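Local coordinates for protein V-type ATP synthase alpha chain (Nanoarchaeum equitans Kin4-M, PDB 5BN3) that forms subunit A (the alpha chain) of a rotary V-type ATP synthase and carries a P-loop nucleotide-binding domain of the alpha/beta family, at residues A292-S297 with W325-R330. Residues are numbered along the deposited sequence; the frame is centred on the assembly and turned at random.
Sequences AAREAS and WAEALR
Arg294 sets CG anti to its carbonyl carbon (chi1 -67°) and runs extended to NE, while Glu327 puts CG anti to its backbone N (chi1 177°); their charged ends meet in a salt bridge, Arg294 NH1 to Glu327 OE1 at 2.8 Å. OE1 lies in the guanidinium plane, but the nitrogen arrives from above the carboxylate, whose plane is turned 66° from the guanidinium. Arg294 NH1 also bonds Arg324 O and NH2 bonds Ser287 O; Glu327 OE2 is hydrogen-bonded to Thr257 OG1 of the neighbouring NEQ263 chain. Arg294 CB packs on Ala328 CB at 4.4 Å. At the other end of the contact, Glu295 OE2 sits at the indole edge, in the ring plane, where Trp325 NE1 gives a straight but weak hydrogen bond of 3.4 Å. Leu329 CD2 comes to 3.2 Å from Glu295 OE2, and Leu329 CD1 lies over one indole face toward the rim. Glu295 OE1 has its stronger partner in Arg185, with Gln46 adding a hydrogen bond. Helices 293-309 and 322-335 of the nucleotide-binding domain are thus joined by one buried salt bridge, a weak indole bond and apolar contacts. Several bonds fix the guanidinium's rotation, and its charge probably stabilises ionised Glu327 at the subunit interface.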
ATOM      1  N   ALA A 292      21.440 -13.258  16.355  1.00 35.53           N
ATOM      2  CA  ALA A 292      22.449 -12.212  16.511  1.00 43.71           C
ATOM      3  C   ALA A 292      23.815 -12.636  15.976  1.00 38.91           C
ATOM      4  O   ALA A 292      24.645 -11.794  15.628  1.00 39.03           O
ATOM      5  CB  ALA A 292      22.553 -11.796  17.966  1.00 48.89           C
ATOM      6  N   ALA A 293      24.046 -13.941  15.912  1.00 33.20           N
ATOM      7  CA  ALA A 293      25.312 -14.461  15.413  1.00 36.61           C
ATOM      8  C   ALA A 293      25.441 -14.302  13.897  1.00 42.18           C
ATOM      9  O   ALA A 293      26.521 -14.502  13.339  1.00 33.99           O
ATOM     10  CB  ALA A 293      25.478 -15.909  15.815  1.00 39.84           C
ATOM     11  N   ARG A 294      24.338 -13.955  13.233  1.00 31.56           N
ATOM     12  CA  ARG A 294      24.375 -13.637  11.805  1.00 33.92           C
ATOM     13  C   ARG A 294      25.199 -12.385  11.565  1.00 32.69           C
ATOM     14  O   ARG A 294      25.974 -12.314  10.612  1.00 37.35           O
ATOM     15  CB  ARG A 294      22.963 -13.413  11.256  1.00 32.95           C
ATOM     16  CG  ARG A 294      22.080 -14.641  11.240  1.00 36.80           C
ATOM     17  CD  ARG A 294      20.729 -14.319  10.632  1.00 34.30           C
ATOM     18  NE  ARG A 294      19.757 -15.380  10.883  1.00 28.38           N
ATOM     19  CZ  ARG A 294      18.461 -15.284  10.614  1.00 33.04           C
ATOM     20  NH1 ARG A 294      17.976 -14.171  10.080  1.00 29.36           N
ATOM     21  NH2 ARG A 294      17.655 -16.297  10.880  1.00 35.79           N
ATOM     22  N   GLU A 295      25.013 -11.384  12.420  1.00 34.50           N
ATOM     23  CA  GLU A 295      25.797 -10.160  12.321  1.00 34.62           C
ATOM     24  C   GLU A 295      27.264 -10.474  12.561  1.00 41.45           C
ATOM     25  O   GLU A 295      28.139  -9.990  11.845  1.00 37.70           O
ATOM     26  CB  GLU A 295      25.311  -9.105  13.320  1.00 39.06           C
ATOM     27  CG  GLU A 295      26.205  -7.878  13.370  1.00 47.39           C
ATOM     28  CD  GLU A 295      25.537  -6.679  14.008  1.00 59.86           C
ATOM     29  OE1 GLU A 295      25.376  -6.668  15.248  1.00 56.99           O
ATOM     30  OE2 GLU A 295      25.187  -5.737  13.268  1.00 59.37           O
ATOM     31  N   ALA A 296      27.526 -11.306  13.564  1.00 36.10           N
ATOM     32  CA  ALA A 296      28.891 -11.698  13.886  1.00 40.46           C
ATOM     33  C   ALA A 296      29.563 -12.395  12.707  1.00 41.69           C
ATOM     34  O   ALA A 296      30.719 -12.120  12.398  1.00 38.40           O
ATOM     35  CB  ALA A 296      28.905 -12.593  15.107  1.00 42.80           C
ATOM     36  N   SER A 297      28.829 -13.283  12.042  1.00 33.66           N
ATOM     37  CA  SER A 297      29.377 -14.044  10.918  1.00 33.82           C
ATOM     38  C   SER A 297      29.813 -13.148   9.755  1.00 33.06           C
ATOM     39  O   SER A 297      30.787 -13.448   9.063  1.00 36.59           O
ATOM     40  CB  SER A 297      28.360 -15.074  10.426  1.00 39.34           C
ATOM     41  OG  SER A 297      27.276 -14.442   9.768  1.00 46.42           O
ATOM     42  N   TRP A 325      21.020 -11.043   7.741  1.00 27.71           N
ATOM     43  CA  TRP A 325      21.724 -10.122   8.626  1.00 31.45           C
ATOM     44  C   TRP A 325      20.840  -8.905   8.872  1.00 38.42           C
ATOM     45  O   TRP A 325      20.735  -8.418   9.998  1.00 34.41           O
ATOM     46  CB  TRP A 325      23.063  -9.715   7.989  1.00 32.18           C
ATOM     47  CG  TRP A 325      23.780  -8.558   8.651  1.00 35.71           C
ATOM     48  CD1 TRP A 325      23.724  -8.192   9.967  1.00 39.29           C
ATOM     49  CD2 TRP A 325      24.653  -7.614   8.011  1.00 31.88           C
ATOM     50  NE1 TRP A 325      24.509  -7.084  10.182  1.00 32.31           N
ATOM     51  CE2 TRP A 325      25.092  -6.711   8.999  1.00 32.67           C
ATOM     52  CE3 TRP A 325      25.111  -7.451   6.700  1.00 36.98           C
ATOM     53  CZ2 TRP A 325      25.962  -5.657   8.715  1.00 37.58           C
ATOM     54  CZ3 TRP A 325      25.975  -6.405   6.420  1.00 35.75           C
ATOM     55  CH2 TRP A 325      26.391  -5.522   7.423  1.00 35.85           C
ATOM     56  N   ALA A 326      20.187  -8.431   7.818  1.00 36.56           N
ATOM     57  CA  ALA A 326      19.253  -7.318   7.944  1.00 35.07           C
ATOM     58  C   ALA A 326      18.094  -7.663   8.877  1.00 35.03           C
ATOM     59  O   ALA A 326      17.643  -6.815   9.649  1.00 35.11           O
ATOM     60  CB  ALA A 326      18.736  -6.905   6.582  1.00 39.08           C
ATOM     61  N   GLU A 327      17.613  -8.903   8.805  1.00 26.22           N
ATOM     62  CA  GLU A 327      16.547  -9.357   9.700  1.00 30.37           C
ATOM     63  C   GLU A 327      17.007  -9.330  11.154  1.00 35.35           C
ATOM     64  O   GLU A 327      16.236  -8.994  12.052  1.00 33.87           O
ATOM     65  CB  GLU A 327      16.092 -10.773   9.339  1.00 32.44           C
ATOM     66  CG  GLU A 327      15.025 -11.324  10.286  1.00 39.44           C
ATOM     67  CD  GLU A 327      14.813 -12.821  10.152  1.00 50.54           C
ATOM     68  OE1 GLU A 327      15.438 -13.437   9.263  1.00 36.41           O
ATOM     69  OE2 GLU A 327      14.020 -13.388  10.941  1.00 43.47           O
ATOM     70  N   ALA A 328      18.265  -9.697  11.379  1.00 34.13           N
ATOM     71  CA  ALA A 328      18.826  -9.684  12.723  1.00 34.27           C
ATOM     72  C   ALA A 328      18.866  -8.261  13.270  1.00 36.72           C
ATOM     73  O   ALA A 328      18.505  -8.027  14.420  1.00 38.96           O
ATOM     74  CB  ALA A 328      20.211 -10.296  12.724  1.00 32.77           C
ATOM     75  N   LEU A 329      19.306  -7.319  12.439  1.00 30.38           N
ATOM     76  CA  LEU A 329      19.336  -5.907  12.814  1.00 34.75           C
ATOM     77  C   LEU A 329      17.948  -5.391  13.164  1.00 38.27           C
ATOM     78  O   LEU A 329      17.769  -4.660  14.140  1.00 37.43           O
ATOM     79  CB  LEU A 329      19.914  -5.066  11.674  1.00 36.42           C
ATOM     80  CG  LEU A 329      21.398  -5.245  11.363  1.00 46.16           C
ATOM     81  CD1 LEU A 329      21.806  -4.415  10.156  1.00 40.23           C
ATOM     82  CD2 LEU A 329      22.211  -4.852  12.572  1.00 46.78           C
ATOM     83  N   ARG A 330      16.969  -5.769  12.350  1.00 32.72           N
ATOM     84  CA  ARG A 330      15.581  -5.372  12.561  1.00 33.24           C
ATOM     85  C   ARG A 330      15.038  -5.943  13.868  1.00 41.67           C
ATOM     86  O   ARG A 330      14.326  -5.260  14.605  1.00 36.95           O
ATOM     87  CB  ARG A 330      14.728  -5.853  11.383  1.00 34.54           C
ATOM     88  CG  ARG A 330      13.246  -5.537  11.488  1.00 35.63           C
ATOM     89  CD  ARG A 330      12.433  -6.595  10.754  1.00 53.55           C
ATOM     90  NE  ARG A 330      11.979  -6.184   9.427  1.00 54.95           N
ATOM     91  CZ  ARG A 330      11.706  -7.029   8.436  1.00 59.55           C
ATOM     92  NH1 ARG A 330      11.859  -8.334   8.609  1.00 51.76           N
ATOM     93  NH2 ARG A 330      11.292  -6.567   7.266  1.00 65.46           N
TER